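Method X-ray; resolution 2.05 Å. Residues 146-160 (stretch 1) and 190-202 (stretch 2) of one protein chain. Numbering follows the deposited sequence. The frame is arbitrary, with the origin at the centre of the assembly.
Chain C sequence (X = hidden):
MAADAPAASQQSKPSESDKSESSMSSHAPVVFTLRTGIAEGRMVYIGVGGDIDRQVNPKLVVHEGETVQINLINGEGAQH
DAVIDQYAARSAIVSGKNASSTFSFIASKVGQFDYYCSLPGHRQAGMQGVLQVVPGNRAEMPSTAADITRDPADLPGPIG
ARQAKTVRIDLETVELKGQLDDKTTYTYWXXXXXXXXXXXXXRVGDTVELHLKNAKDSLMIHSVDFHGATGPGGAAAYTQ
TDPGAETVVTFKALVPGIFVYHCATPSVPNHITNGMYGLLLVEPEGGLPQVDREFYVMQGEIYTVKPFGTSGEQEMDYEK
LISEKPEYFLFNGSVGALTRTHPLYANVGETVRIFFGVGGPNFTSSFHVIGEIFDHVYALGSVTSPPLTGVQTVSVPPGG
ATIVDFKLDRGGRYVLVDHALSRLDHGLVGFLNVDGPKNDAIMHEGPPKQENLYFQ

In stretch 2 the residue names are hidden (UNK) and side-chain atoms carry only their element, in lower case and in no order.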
ATOM      1  N   ALA C 146      15.519  12.590  35.518  1.00 48.26           N
ATOM      2  CA  ALA C 146      15.330  13.710  36.471  1.00 50.75           C
ATOM      3  C   ALA C 146      13.843  14.072  36.527  1.00 55.64           C
ATOM      4  O   ALA C 146      13.174  14.004  35.456  1.00 60.37           O
ATOM      5  CB  ALA C 146      16.161  14.898  36.057  1.00 51.85           C
ATOM      6  N   ASP C 147      13.335  14.395  37.722  1.00 57.36           N
ATOM      7  CA  ASP C 147      12.015  15.057  37.903  1.00 54.09           C
ATOM      8  C   ASP C 147      12.161  16.500  37.412  1.00 52.69           C
ATOM      9  O   ASP C 147      12.900  17.247  38.069  1.00 54.02           O
ATOM     10  CB  ASP C 147      11.546  14.977  39.357  1.00 54.41           C
ATOM     11  CG  ASP C 147      10.433  15.954  39.695  1.00 54.81           C
ATOM     12  OD1 ASP C 147       9.673  16.319  38.787  1.00 53.39           O
ATOM     13  OD2 ASP C 147      10.343  16.348  40.857  1.00 59.24           O
ATOM     14  N   ILE C 148      11.504  16.864  36.299  1.00 53.70           N
ATOM     15  CA  ILE C 148      11.592  18.223  35.674  1.00 50.11           C
ATOM     16  C   ILE C 148      10.330  19.056  35.986  1.00 48.46           C
ATOM     17  O   ILE C 148      10.213  20.201  35.483  1.00 51.77           O
ATOM     18  CB  ILE C 148      11.876  18.117  34.158  1.00 48.02           C
ATOM     19  CG1 ILE C 148      10.928  17.172  33.411  1.00 45.30           C
ATOM     20  CG2 ILE C 148      13.331  17.735  33.937  1.00 47.56           C
ATOM     21  CD1 ILE C 148       9.509  17.655  33.294  1.00 47.34           C
ATOM     22  N   THR C 149       9.414  18.526  36.791  1.00 48.16           N
ATOM     23  CA  THR C 149       8.161  19.215  37.179  1.00 47.85           C
ATOM     24  C   THR C 149       8.473  20.287  38.234  1.00 47.10           C
ATOM     25  O   THR C 149       8.957  19.930  39.332  1.00 50.53           O
ATOM     26  CB  THR C 149       7.124  18.207  37.676  1.00 49.53           C
ATOM     27  OG1 THR C 149       6.755  17.414  36.543  1.00 50.33           O
ATOM     28  CG2 THR C 149       5.908  18.859  38.303  1.00 49.57           C
ATOM     29  N   ARG C 150       8.193  21.548  37.901  1.00 47.06           N
ATOM     30  CA  ARG C 150       8.109  22.683  38.855  1.00 47.65           C
ATOM     31  C   ARG C 150       6.990  22.444  39.874  1.00 48.31           C
ATOM     32  O   ARG C 150       5.823  22.302  39.469  1.00 42.92           O
ATOM     33  CB  ARG C 150       7.818  23.970  38.091  1.00 48.87           C
ATOM     34  CG  ARG C 150       7.719  25.209  38.975  1.00 53.44           C
ATOM     35  CD  ARG C 150       9.056  25.616  39.540  1.00 49.39           C
ATOM     36  NE  ARG C 150       9.990  25.975  38.485  1.00 48.76           N
ATOM     37  CZ  ARG C 150      11.287  26.155  38.666  1.00 47.50           C
ATOM     38  NH1 ARG C 150      11.811  26.003  39.868  1.00 48.27           N
ATOM     39  NH2 ARG C 150      12.064  26.466  37.647  1.00 48.71           N
ATOM     40  N   ASP C 151       7.308  22.421  41.163  1.00 53.15           N
ATOM     41  CA  ASP C 151       6.250  22.383  42.201  1.00 56.38           C
ATOM     42  C   ASP C 151       5.411  23.646  42.014  1.00 56.09           C
ATOM     43  O   ASP C 151       5.964  24.718  41.774  1.00 51.54           O
ATOM     44  CB  ASP C 151       6.829  22.242  43.608  1.00 56.84           C
ATOM     45  CG  ASP C 151       5.742  21.863  44.591  1.00 63.84           C
ATOM     46  OD1 ASP C 151       5.001  22.773  45.034  1.00 62.34           O
ATOM     47  OD2 ASP C 151       5.581  20.648  44.828  1.00 64.47           O
ATOM     48  N   PRO C 152       4.063  23.583  42.074  1.00 53.27           N
ATOM     49  CA  PRO C 152       3.246  24.783  41.870  1.00 54.20           C
ATOM     50  C   PRO C 152       3.350  25.801  43.026  1.00 51.24           C
ATOM     51  O   PRO C 152       2.981  26.938  42.846  1.00 49.35           O
ATOM     52  CB  PRO C 152       1.836  24.198  41.711  1.00 55.57           C
ATOM     53  CG  PRO C 152       1.868  22.943  42.555  1.00 57.66           C
ATOM     54  CD  PRO C 152       3.259  22.387  42.349  1.00 54.80           C
ATOM     55  N   ALA C 153       3.885  25.375  44.171  1.00 51.40           N
ATOM     56  CA  ALA C 153       4.153  26.213  45.363  1.00 49.07           C
ATOM     57  C   ALA C 153       5.553  26.823  45.284  1.00 43.03           C
ATOM     58  O   ALA C 153       5.858  27.638  46.117  1.00 46.66           O
ATOM     59  CB  ALA C 153       3.983  25.388  46.616  1.00 50.53           C
ATOM     60  N   ASP C 154       6.366  26.455  44.301  1.00 48.35           N
ATOM     61  CA  ASP C 154       7.759  26.954  44.155  1.00 48.38           C
ATOM     62  C   ASP C 154       7.724  28.292  43.401  1.00 52.73           C
ATOM     63  O   ASP C 154       8.027  28.308  42.176  1.00 48.39           O
ATOM     64  CB  ASP C 154       8.637  25.896  43.481  1.00 52.74           C
ATOM     65  CG  ASP C 154      10.082  26.304  43.260  1.00 52.90           C
ATOM     66  OD1 ASP C 154      10.497  27.367  43.774  1.00 52.26           O
ATOM     67  OD2 ASP C 154      10.776  25.558  42.552  1.00 52.98           O
ATOM     68  N   LEU C 155       7.371  29.374  44.112  1.00 56.09           N
ATOM     69  CA  LEU C 155       7.498  30.780  43.640  1.00 53.68           C
ATOM     70  C   LEU C 155       7.755  31.710  44.827  1.00 55.26           C
ATOM     71  O   LEU C 155       7.367  31.407  45.954  1.00 57.12           O
ATOM     72  CB  LEU C 155       6.236  31.200  42.874  1.00 52.46           C
ATOM     73  CG  LEU C 155       4.986  31.496  43.704  1.00 53.60           C
ATOM     74  CD1 LEU C 155       3.922  32.163  42.840  1.00 54.37           C
ATOM     75  CD2 LEU C 155       4.437  30.237  44.377  1.00 54.02           C
ATOM     76  N   PRO C 156       8.433  32.859  44.609  1.00 56.99           N
ATOM     77  CA  PRO C 156       8.523  33.912  45.621  1.00 59.75           C
ATOM     78  C   PRO C 156       7.136  34.459  45.993  1.00 59.42           C
ATOM     79  O   PRO C 156       6.322  34.614  45.100  1.00 50.85           O
ATOM     80  CB  PRO C 156       9.340  35.039  44.961  1.00 60.11           C
ATOM     81  CG  PRO C 156      10.007  34.401  43.762  1.00 62.77           C
ATOM     82  CD  PRO C 156       9.147  33.213  43.376  1.00 58.03           C
ATOM     83  N   GLY C 157       6.917  34.760  47.280  1.00 60.00           N
ATOM     84  CA  GLY C 157       5.707  35.440  47.784  1.00 54.71           C
ATOM     85  C   GLY C 157       5.672  36.922  47.422  1.00 52.11           C
ATOM     86  O   GLY C 157       6.599  37.429  46.786  1.00 49.17           O
ATOM     87  N   PRO C 158       4.594  37.659  47.799  1.00 56.07           N
ATOM     88  CA  PRO C 158       4.503  39.096  47.521  1.00 53.12           C
ATOM     89  C   PRO C 158       5.786  39.817  47.952  1.00 54.44           C
ATOM     90  O   PRO C 158       6.309  39.500  49.012  1.00 51.61           O
ATOM     91  CB  PRO C 158       3.284  39.566  48.329  1.00 51.79           C
ATOM     92  CG  PRO C 158       2.425  38.317  48.483  1.00 57.66           C
ATOM     93  CD  PRO C 158       3.402  37.149  48.507  1.00 57.77           C
ATOM     94  N   ILE C 159       6.284  40.721  47.109  1.00 56.03           N
ATOM     95  CA  ILE C 159       7.367  41.678  47.479  1.00 62.68           C
ATOM     96  C   ILE C 159       6.798  42.597  48.563  1.00 63.69           C
ATOM     97  O   ILE C 159       5.641  43.028  48.408  1.00 65.34           O
ATOM     98  CB  ILE C 159       7.840  42.494  46.257  1.00 61.75           C
ATOM     99  CG1 ILE C 159       8.299  41.588  45.112  1.00 58.31           C
ATOM    100  CG2 ILE C 159       8.946  43.470  46.652  1.00 63.20           C
ATOM    101  CD1 ILE C 159       8.382  42.300  43.795  1.00 55.66           C
ATOM    102  N   GLY C 160       7.556  42.899  49.616  1.00 69.61           N
ATOM    103  CA  GLY C 160       7.129  43.947  50.566  1.00 77.41           C
ATOM    104  C   GLY C 160       6.791  45.231  49.814  1.00 71.44           C
ATOM    105  O   GLY C 160       7.193  45.363  48.645  1.00 81.43           O
ATOM    106  N   UNK C 190      15.269  23.479  29.309  1.00 52.21           N
ATOM    107  CA  UNK C 190      14.682  24.179  30.480  1.00 49.57           C
ATOM    108  C   UNK C 190      15.492  25.414  30.869  1.00 48.79           C
ATOM    109  O   UNK C 190      16.683  25.523  30.512  1.00 42.91           O
ATOM    110  c   UNK C 190      13.911  21.952  31.393  1.00 47.88           C
ATOM    111  c   UNK C 190      14.620  23.253  31.696  1.00 47.50           C
ATOM    112  o   UNK C 190      15.960  23.017  32.127  1.00 45.04           O
ATOM    113  N   UNK C 191      14.832  26.297  31.621  1.00 51.48           N
ATOM    114  CA  UNK C 191      15.476  27.271  32.532  1.00 44.56           C
ATOM    115  C   UNK C 191      15.583  26.569  33.896  1.00 45.24           C
ATOM    116  O   UNK C 191      14.537  26.207  34.470  1.00 41.90           O
ATOM    117  c   UNK C 191      14.318  30.687  28.791  1.00 43.07           C
ATOM    118  c   UNK C 191      14.669  28.568  32.519  1.00 42.75           C
ATOM    119  c   UNK C 191      14.570  29.269  31.183  1.00 35.87           C
ATOM    120  c   UNK C 191      15.630  29.989  30.678  1.00 39.91           C
ATOM    121  c   UNK C 191      13.386  29.277  30.476  1.00 37.44           C
ATOM    122  c   UNK C 191      13.257  29.969  29.285  1.00 40.08           C
ATOM    123  c   UNK C 191      15.512  30.686  29.484  1.00 45.17           C
ATOM    124  N   UNK C 192      16.816  26.269  34.325  1.00 43.49           N
ATOM    125  CA  UNK C 192      17.149  25.799  35.693  1.00 47.57           C
ATOM    126  C   UNK C 192      16.567  24.407  35.936  1.00 47.80           C
ATOM    127  O   UNK C 192      16.239  24.088  37.088  1.00 50.11           O
ATOM    128  n   UNK C 192      18.557  28.172  37.536  1.00 58.22           N
ATOM    129  c   UNK C 192      16.719  26.847  36.724  1.00 47.79           C
ATOM    130  c   UNK C 192      17.603  28.069  36.629  1.00 48.36           C
ATOM    131  o   UNK C 192      17.503  28.850  35.689  1.00 50.38           O
ATOM    132  N   UNK C 193      16.506  23.585  34.889  1.00 53.42           N
ATOM    133  CA  UNK C 193      16.265  22.131  35.001  1.00 52.08           C
ATOM    134  C   UNK C 193      14.834  21.778  35.367  1.00 52.47           C
ATOM    135  O   UNK C 193      14.638  20.633  35.820  1.00 52.00           O
ATOM    136  N   UNK C 194      13.870  22.695  35.184  1.00 54.93           N
ATOM    137  CA  UNK C 194      12.443  22.452  35.532  1.00 49.09           C
ATOM    138  C   UNK C 194      11.504  23.172  34.554  1.00 43.06           C
ATOM    139  O   UNK C 194      11.940  24.098  33.847  1.00 35.69           O
ATOM    140  c   UNK C 194      12.550  21.211  40.449  1.00 69.41           C
ATOM    141  c   UNK C 194      12.201  22.851  36.988  1.00 53.46           C
ATOM    142  c   UNK C 194      12.255  21.706  37.982  1.00 55.45           C
ATOM    143  c   UNK C 194      13.008  22.031  39.253  1.00 62.54           C
ATOM    144  n   UNK C 194      12.106  19.840  40.069  1.00 68.53           N
ATOM    145  N   UNK C 195      10.251  22.716  34.502  1.00 38.04           N
ATOM    146  CA  UNK C 195       9.210  23.226  33.563  1.00 40.20           C
ATOM    147  C   UNK C 195       7.948  23.460  34.378  1.00 42.63           C
ATOM    148  O   UNK C 195       7.446  22.517  34.982  1.00 49.03           O
ATOM    149  c   UNK C 195       8.933  22.250  32.402  1.00 40.71           C
ATOM    150  c   UNK C 195       7.859  22.768  31.455  1.00 44.77           C
ATOM    151  c   UNK C 195      10.195  21.938  31.631  1.00 39.27           C
ATOM    152  N   UNK C 196       7.427  24.707  34.454  1.00 38.77           N
ATOM    153  CA  UNK C 196       8.068  25.878  33.847  1.00 42.32           C
ATOM    154  C   UNK C 196       9.341  26.347  34.569  1.00 39.91           C
ATOM    155  O   UNK C 196       9.639  25.849  35.629  1.00 38.25           O
ATOM    156  c   UNK C 196       6.997  26.972  33.971  1.00 44.72           C
ATOM    157  c   UNK C 196       6.164  25.051  35.118  1.00 42.69           C
ATOM    158  c   UNK C 196       6.216  26.564  35.210  1.00 44.16           C
ATOM    159  N   UNK C 197      10.046  27.302  33.963  1.00 42.42           N
ATOM    160  CA  UNK C 197      11.240  27.958  34.529  1.00 46.17           C
ATOM    161  C   UNK C 197      10.924  28.685  35.838  1.00 48.94           C
ATOM    162  O   UNK C 197       9.781  28.690  36.300  1.00 43.90           O
ATOM    163  N   UNK C 198      11.938  29.280  36.508  1.00 49.27           N
ATOM    164  CA  UNK C 198      11.708  29.991  37.764  1.00 51.22           C
ATOM    165  C   UNK C 198      10.633  31.069  37.601  1.00 46.95           C
ATOM    166  O   UNK C 198      10.603  31.683  36.552  1.00 52.04           O
ATOM    167  c   UNK C 198      14.047  29.634  37.423  1.00 53.69           C
ATOM    168  c   UNK C 198      13.358  29.254  36.131  1.00 49.13           C
ATOM    169  c   UNK C 198      13.083  30.594  38.085  1.00 51.11           C
ATOM    170  N   UNK C 199       9.765  31.223  38.604  1.00 48.51           N
ATOM    171  CA  UNK C 199       8.815  32.361  38.736  1.00 52.65           C
ATOM    172  C   UNK C 199       9.612  33.621  39.121  1.00 46.43           C
ATOM    173  O   UNK C 199      10.191  33.670  40.200  1.00 44.72           O
ATOM    174  c   UNK C 199       4.304  33.583  39.141  1.00 61.41           C
ATOM    175  c   UNK C 199       6.677  34.258  40.382  1.00 54.65           C
ATOM    176  c   UNK C 199       6.564  33.021  39.759  1.00 57.09           C
ATOM    177  c   UNK C 199       5.611  35.146  40.380  1.00 56.40           C
ATOM    178  c   UNK C 199       5.367  32.692  39.140  1.00 57.68           C
ATOM    179  c   UNK C 199       4.427  34.806  39.760  1.00 58.25           C
ATOM    180  c   UNK C 199       7.717  32.048  39.759  1.00 57.16           C
ATOM    181  N   UNK C 200       9.684  34.587  38.215  1.00 45.51           N
ATOM    182  CA  UNK C 200      10.402  35.865  38.431  1.00 49.67           C
ATOM    183  C   UNK C 200       9.388  36.913  38.908  1.00 54.97           C
ATOM    184  O   UNK C 200       8.317  37.061  38.281  1.00 47.74           O
ATOM    185  c   UNK C 200      11.086  36.280  37.130  1.00 48.85           C
ATOM    186  c   UNK C 200      11.975  35.213  36.497  1.00 49.80           C
ATOM    187  c   UNK C 200      12.567  35.723  35.187  1.00 51.78           C
ATOM    188  c   UNK C 200      13.081  34.790  37.459  1.00 49.25           C
ATOM    189  N   UNK C 201       9.703  37.569  40.022  1.00 58.77           N
ATOM    190  CA  UNK C 201       8.803  38.520  40.729  1.00 51.93           C
ATOM    191  C   UNK C 201       9.606  39.791  41.008  1.00 47.27           C
ATOM    192  O   UNK C 201      10.605  39.728  41.758  1.00 46.11           O
ATOM    193  c   UNK C 201       6.998  38.545  42.534  1.00 53.19           C
ATOM    194  c   UNK C 201       6.295  37.664  43.545  1.00 54.27           C
ATOM    195  c   UNK C 201       3.964  37.413  44.364  1.00 46.78           C
ATOM    196  n   UNK C 201       4.110  36.111  44.546  1.00 43.99           N
ATOM    197  n   UNK C 201       4.959  38.160  43.883  1.00 50.56           N
ATOM    198  c   UNK C 201       8.269  37.889  42.019  1.00 51.65           C
ATOM    199  n   UNK C 201       2.806  37.978  44.636  1.00 49.64           N
ATOM    200  N   UNK C 202       9.229  40.875  40.350  1.00 42.98           N
ATOM    201  CA  UNK C 202       9.820  42.219  40.552  1.00 46.32           C
ATOM    202  C   UNK C 202       8.678  43.230  40.756  1.00 52.56           C
ATOM    203  O   UNK C 202       7.472  42.846  40.692  1.00 52.49           O
ATOM    204  c   UNK C 202      11.878  41.588  39.240  1.00 45.57           C
ATOM    205  c   UNK C 202      10.732  42.585  39.366  1.00 46.51           C
ATOM    206  c   UNK C 202       9.957  42.719  38.052  1.00 47.93           C
TER

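Position 190 carries a carbon bearing one oxygen and one carbon, the branched pattern of Thr190. Its OG1 accepts a weak hydrogen bond from the backbone N of position 193, 2.9 Å away, bracing the turn that follows. At 191, one carbon leads to a six-carbon ring: Phe191, an apolar residue for a buried place. Its CB points sideways and the ring end leads away from stretch 1. Position 192 has two carbons, the second carrying one oxygen and one nitrogen: Asn192, with a positive phi that asparagine tolerates well. Position 193 has no side-chain atoms, and its backbone O lies 3.7 Å from Ile148 CG2. It is Gly193, whose phi of 73° favours glycine in this type I' turn.

At position 194 four carbons in a row end in a nitrogen 3.2 Å from Thr149 O and 3.4 Å from Asp147 O: Lys194. Its long chain lets NZ donate to both, weakly to the second, while a long salt bridge joins NZ to Asp147 OD2 at 4.0 Å. At position 195 three carbons fork at CB, and the backbone N lies 2.7 Å from Ile148 O: Val195, apolar and beta-branched, suited to a buried, extended backbone. Its N donates to Ile148 O, and its O accepts from Arg150 N at 3.2 Å.

At 196 three carbons close onto the backbone N, one of them 3.6 Å from Arg150 CB, giving Pro196, which suits the cis peptide before it. Its O receives Arg150 NE at 2.9 Å and Arg150 NH2 at 3.2 Å. Position 197, bare of side-chain atoms, is Gly197; a CB there would be crowded by CB of Phe191. At position 198, three side-chain carbons again close a five-membered ring onto N, and CA lies over one face of the Arg150 guanidinium, opposite CB of Lys194: Pro198, its N without a hydrogen.

Position 199 has one carbon and a six-carbon ring with Leu155 CD1 over its face: Phe199. CD1 of Leu155 sits 3.9 Å from its ring centroid, a CH-pi contact. Position 200 has four carbons forked at the second, touching nothing on stretch 1: Leu200, buried and apolar, its CB pointing away. At 201, three carbons, a nitrogen and a carbon carrying two more nitrogens, one 2.7 Å from Pro156 O, spell Arg201; its extended chain lets NH1 donate there, with Gly157 C and Pro158 N over one guanidinium face. Position 202 has three carbons forked at CB, which points away, and its backbone C lies 3.2 Å from Ile159 CD1: Val202, beta-branched in a buried strand.

The contact works through reciprocal arginines. A single beta bridge aligns Thr149 with Val195; Arg150 reaches Pro196 O while its NH1 is held by Asp154 OD2 at 2.9 Å. Arg201 reaches back to Pro156 O, and Leu155 on Phe199 adds apolar contact.

Stretch 2 190-202: TFNGKVPGPFLRV
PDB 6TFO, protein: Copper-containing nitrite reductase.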